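Local structure of coiled-coil and C2 domain-containing protein 1-like (Drosophila melanogaster, 6EI6) at residues Leu220-Tyr230 with Lys242-Ile253. The protein binds phosphatidylinositol monophosphates and regulates the ESCRT pathway in endosomal protein sorting, probably by preventing inappropriate polymerisation of the ESCRT-III subunit Shrub. Numbering follows the deposited sequence.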
loop_
_atom_site.group_PDB
_atom_site.type_symbol
_atom_site.label_atom_id
_atom_site.label_comp_id
_atom_site.label_asym_id
_atom_site.label_seq_id
_atom_site.Cartn_x
_atom_site.Cartn_y
_atom_site.Cartn_z
ATOM N N LEU A 220 0.032 0.442 -4.064
ATOM C CA LEU A 220 -0.120 -0.896 -4.617
ATOM C C LEU A 220 0.775 -1.127 -5.834
ATOM O O LEU A 220 0.820 -2.254 -6.353
ATOM C CB LEU A 220 -1.591 -1.169 -4.962
ATOM C CG LEU A 220 -2.440 -1.235 -3.684
ATOM C CD1 LEU A 220 -3.887 -1.471 -4.006
ATOM C CD2 LEU A 220 -1.952 -2.269 -2.679
ATOM N N GLU A 221 1.504 -0.101 -6.284
ATOM C CA GLU A 221 2.465 -0.294 -7.366
ATOM C C GLU A 221 3.624 -1.171 -6.919
ATOM O O GLU A 221 4.124 -2.000 -7.696
ATOM C CB GLU A 221 2.989 1.052 -7.849
ATOM C CG GLU A 221 2.015 1.806 -8.704
ATOM C CD GLU A 221 2.659 2.992 -9.361
ATOM O OE1 GLU A 221 3.591 3.563 -8.739
ATOM O OE2 GLU A 221 2.239 3.336 -10.497
ATOM N N THR A 222 4.065 -1.001 -5.671
ATOM C CA THR A 222 5.162 -1.785 -5.130
ATOM C C THR A 222 4.792 -2.595 -3.905
ATOM O O THR A 222 5.613 -3.403 -3.470
ATOM C CB THR A 222 6.356 -0.891 -4.774
ATOM O OG1 THR A 222 5.997 -0.017 -3.705
ATOM C CG2 THR A 222 6.780 -0.077 -5.973
ATOM N N LYS A 223 3.603 -2.396 -3.332
ATOM C CA LYS A 223 3.122 -3.199 -2.219
ATOM C C LYS A 223 1.852 -3.934 -2.621
ATOM O O LYS A 223 1.200 -3.627 -3.630
ATOM C CB LYS A 223 2.857 -2.357 -0.975
ATOM C CG LYS A 223 4.118 -1.957 -0.265
ATOM C CD LYS A 223 3.816 -1.369 1.095
ATOM C CE LYS A 223 4.350 0.019 1.193
ATOM N NZ LYS A 223 3.889 0.755 -0.015
ATOM N N CYS A 224 1.502 -4.930 -1.832
ATOM C CA CYS A 224 0.394 -5.765 -2.236
ATOM C C CYS A 224 -0.829 -5.567 -1.356
ATOM O O CYS A 224 -1.864 -6.213 -1.601
ATOM C CB CYS A 224 0.827 -7.232 -2.258
ATOM S SG CYS A 224 1.630 -7.651 -0.761
ATOM N N GLU A 225 -0.748 -4.691 -0.354
ATOM C CA GLU A 225 -1.948 -4.251 0.330
ATOM C C GLU A 225 -1.725 -2.893 0.973
ATOM O O GLU A 225 -0.606 -2.535 1.356
ATOM C CB GLU A 225 -2.424 -5.269 1.371
ATOM C CG GLU A 225 -1.539 -5.469 2.559
ATOM C CD GLU A 225 -0.542 -6.605 2.355
ATOM O OE1 GLU A 225 -0.918 -7.668 1.794
ATOM O OE2 GLU A 225 0.632 -6.417 2.738
ATOM N N ILE A 226 -2.817 -2.131 1.064
ATOM C CA ILE A 226 -2.915 -0.933 1.894
ATOM C C ILE A 226 -3.811 -1.272 3.078
ATOM O O ILE A 226 -4.855 -1.911 2.909
ATOM C CB ILE A 226 -3.473 0.250 1.094
ATOM C CG1 ILE A 226 -2.537 0.593 -0.062
ATOM C CG2 ILE A 226 -3.718 1.451 2.004
ATOM C CD1 ILE A 226 -3.167 1.476 -1.137
ATOM N N HIS A 227 -3.388 -0.900 4.279
ATOM C CA HIS A 227 -4.217 -1.112 5.461
ATOM C C HIS A 227 -3.932 -0.003 6.466
ATOM O O HIS A 227 -2.860 0.041 7.074
ATOM C CB HIS A 227 -3.974 -2.482 6.071
ATOM C CG HIS A 227 -4.649 -2.677 7.394
ATOM N ND1 HIS A 227 -4.173 -3.547 8.353
ATOM C CD2 HIS A 227 -5.756 -2.100 7.926
ATOM C CE1 HIS A 227 -4.963 -3.507 9.414
ATOM N NE2 HIS A 227 -5.929 -2.634 9.180
ATOM N N ASP A 228 -4.892 0.887 6.652
ATOM C CA ASP A 228 -4.717 2.002 7.567
ATOM C C ASP A 228 -6.091 2.426 8.067
ATOM O O ASP A 228 -7.113 1.820 7.733
ATOM C CB ASP A 228 -3.976 3.145 6.878
ATOM C CG ASP A 228 -2.930 3.776 7.771
ATOM O OD1 ASP A 228 -3.044 3.603 8.998
ATOM O OD2 ASP A 228 -1.994 4.429 7.255
ATOM N N THR A 229 -6.103 3.467 8.891
ATOM C CA THR A 229 -7.312 4.107 9.377
ATOM C C THR A 229 -7.218 5.587 9.023
ATOM O O THR A 229 -6.148 6.193 9.164
ATOM C CB THR A 229 -7.456 3.921 10.879
ATOM O OG1 THR A 229 -6.399 4.628 11.512
ATOM C CG2 THR A 229 -7.333 2.477 11.260
ATOM N N TYR A 230 -8.323 6.166 8.546
ATOM C CA TYR A 230 -8.297 7.491 7.934
ATOM C C TYR A 230 -9.350 8.405 8.554
ATOM O O TYR A 230 -10.416 7.952 8.982
ATOM C CB TYR A 230 -8.522 7.408 6.408
ATOM C CG TYR A 230 -7.558 6.489 5.691
ATOM C CD1 TYR A 230 -7.727 5.100 5.709
ATOM C CD2 TYR A 230 -6.474 7.005 5.000
ATOM C CE1 TYR A 230 -6.838 4.264 5.070
ATOM C CE2 TYR A 230 -5.585 6.176 4.344
ATOM C CZ TYR A 230 -5.771 4.813 4.387
ATOM O OH TYR A 230 -4.875 4.020 3.726
ATOM N N LYS A 242 -13.058 8.126 12.358
ATOM C CA LYS A 242 -12.134 7.519 11.413
ATOM C C LYS A 242 -12.756 6.273 10.808
ATOM O O LYS A 242 -13.667 5.668 11.380
ATOM C CB LYS A 242 -10.798 7.133 12.072
ATOM C CG LYS A 242 -9.925 8.299 12.476
ATOM C CD LYS A 242 -8.584 7.795 12.957
ATOM C CE LYS A 242 -8.655 7.386 14.414
ATOM N NZ LYS A 242 -8.063 8.460 15.263
ATOM N N LEU A 243 -12.220 5.878 9.652
ATOM C CA LEU A 243 -12.609 4.651 8.970
ATOM C C LEU A 243 -11.365 3.803 8.711
ATOM O O LEU A 243 -10.340 4.315 8.246
ATOM C CB LEU A 243 -13.342 4.960 7.654
ATOM C CG LEU A 243 -13.965 3.775 6.914
ATOM C CD1 LEU A 243 -15.099 3.163 7.703
ATOM C CD2 LEU A 243 -14.447 4.180 5.553
ATOM N N GLU A 244 -11.450 2.513 9.014
ATOM C CA GLU A 244 -10.351 1.586 8.799
ATOM C C GLU A 244 -10.654 0.699 7.601
ATOM O O GLU A 244 -11.733 0.099 7.517
ATOM C CB GLU A 244 -10.107 0.730 10.033
ATOM C CG GLU A 244 -9.004 -0.267 9.821
ATOM C CD GLU A 244 -8.901 -1.249 10.949
ATOM O OE1 GLU A 244 -9.538 -1.015 11.997
ATOM O OE2 GLU A 244 -8.191 -2.262 10.791
ATOM N N VAL A 245 -9.677 0.578 6.704
ATOM C CA VAL A 245 -9.901 0.070 5.361
ATOM C C VAL A 245 -8.671 -0.717 4.896
ATOM O O VAL A 245 -7.537 -0.416 5.277
ATOM C CB VAL A 245 -10.229 1.272 4.449
ATOM C CG1 VAL A 245 -9.835 1.010 3.019
ATOM C CG2 VAL A 245 -11.704 1.617 4.558
ATOM N N LYS A 246 -8.903 -1.743 4.075
ATOM C CA LYS A 246 -7.844 -2.482 3.401
ATOM C C LYS A 246 -8.066 -2.441 1.894
ATOM O O LYS A 246 -9.208 -2.482 1.427
ATOM C CB LYS A 246 -7.801 -3.933 3.856
ATOM C CG LYS A 246 -7.605 -4.139 5.345
ATOM C CD LYS A 246 -7.799 -5.609 5.665
ATOM C CE LYS A 246 -7.158 -5.959 6.988
ATOM N NZ LYS A 246 -7.359 -7.404 7.283
ATOM N N ILE A 247 -6.980 -2.349 1.125
ATOM C CA ILE A 247 -7.036 -2.545 -0.319
ATOM C C ILE A 247 -5.951 -3.539 -0.699
ATOM O O ILE A 247 -4.772 -3.338 -0.379
ATOM C CB ILE A 247 -6.862 -1.235 -1.096
ATOM C CG1 ILE A 247 -7.733 -0.136 -0.475
ATOM C CG2 ILE A 247 -7.222 -1.459 -2.560
ATOM C CD1 ILE A 247 -7.612 1.177 -1.199
ATOM N N ARG A 248 -6.343 -4.617 -1.363
ATOM C CA ARG A 248 -5.454 -5.754 -1.532
ATOM C C ARG A 248 -5.434 -6.208 -2.978
ATOM O O ARG A 248 -6.476 -6.273 -3.630
ATOM C CB ARG A 248 -5.881 -6.906 -0.642
ATOM C CG ARG A 248 -6.033 -6.515 0.815
ATOM C CD ARG A 248 -6.551 -7.683 1.639
ATOM N NE ARG A 248 -5.609 -8.807 1.657
ATOM C CZ ARG A 248 -5.817 -9.965 1.027
ATOM N NH1 ARG A 248 -6.933 -10.157 0.318
ATOM N NH2 ARG A 248 -4.912 -10.935 1.107
ATOM N N VAL A 249 -4.242 -6.545 -3.466
ATOM C CA VAL A 249 -4.076 -7.176 -4.770
ATOM C C VAL A 249 -3.232 -8.434 -4.597
ATOM O O VAL A 249 -2.597 -8.647 -3.559
ATOM C CB VAL A 249 -3.445 -6.231 -5.803
ATOM C CG1 VAL A 249 -4.436 -5.159 -6.176
ATOM C CG2 VAL A 249 -2.174 -5.621 -5.231
ATOM N N ARG A 250 -3.281 -9.296 -5.619
ATOM C CA ARG A 250 -2.480 -10.518 -5.590
ATOM C C ARG A 250 -0.986 -10.205 -5.650
ATOM O O ARG A 250 -0.182 -10.859 -4.987
ATOM C CB ARG A 250 -2.874 -11.444 -6.741
ATOM C CG ARG A 250 -1.699 -12.174 -7.348
ATOM C CD ARG A 250 -2.059 -13.516 -7.955
ATOM N NE ARG A 250 -2.101 -14.553 -6.923
ATOM C CZ ARG A 250 -2.212 -15.853 -7.175
ATOM N NH1 ARG A 250 -2.281 -16.272 -8.427
ATOM N NH2 ARG A 250 -2.251 -16.728 -6.178
ATOM N N ASN A 251 -0.583 -9.220 -6.437
ATOM C CA ASN A 251 0.803 -8.780 -6.384
ATOM C C ASN A 251 0.850 -7.338 -6.850
ATOM O O ASN A 251 -0.112 -6.853 -7.458
ATOM C CB ASN A 251 1.719 -9.687 -7.229
ATOM C CG ASN A 251 1.181 -9.928 -8.620
ATOM O OD1 ASN A 251 0.612 -10.981 -8.892
ATOM N ND2 ASN A 251 1.368 -8.968 -9.515
ATOM N N PRO A 252 1.936 -6.618 -6.564
ATOM C CA PRO A 252 1.999 -5.207 -6.951
ATOM C C PRO A 252 1.901 -5.023 -8.458
ATOM O O PRO A 252 2.237 -5.914 -9.241
ATOM C CB PRO A 252 3.360 -4.751 -6.416
ATOM C CG PRO A 252 3.675 -5.691 -5.300
ATOM C CD PRO A 252 3.061 -7.005 -5.690
ATOM N N ILE A 253 1.404 -3.851 -8.861
ATOM C CA ILE A 253 1.318 -3.517 -10.278
ATOM C C ILE A 253 2.680 -3.682 -10.946
ATOM O O ILE A 253 2.798 -4.274 -12.025
ATOM C CB ILE A 253 0.772 -2.085 -10.461
ATOM C CG1 ILE A 253 -0.540 -1.891 -9.697
ATOM C CG2 ILE A 253 0.557 -1.780 -11.928
ATOM C CD1 ILE A 253 -1.529 -2.976 -9.921
HETATM O O HOH W 1 -3.157 -8.984 2.910
#
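H227 on strand 225-230 reaches across to E244 on the antiparallel strand 242-249, NE2 donating to OE2 over 2.8 Å. The carboxylate oxygen is met on its anti side, with ring and carboxylate planes only 19° apart. CG of H227 stands anti to its own N (chi1 172°), which lays the imidazole alongside the extended chain of K246; K246 CE sits 4.0 Å above the ring centroid, a CH-pi contact. E244 also packs its CB against T229 CG2 at 3.5 Å, and its OE1 forms a salt bridge with R126 on the next strand. A glutamine in place of E244 would probably leave R126 without its counter-charge and weaken the hold on the imidazole. Further along this face, a water joins E225 OE1, also hydrogen-bonded to H59, to R248 NE. On the opposite face, turned to the second sheet of the C2 sandwich, L220 CD1 meets I247 CG2 at 3.6 Å, their side chains nearly at right angles. Backbone hydrogen bonds pair the strands, as between I226 and I247; beyond this end, I253 N donates one to L220 O. I226, V245 and I247 thus face the interior, while H227-E244 and the water help hold the edge strand to 242-249, which salt bridges from E244 and R248 fasten to strand 119-128 and D114.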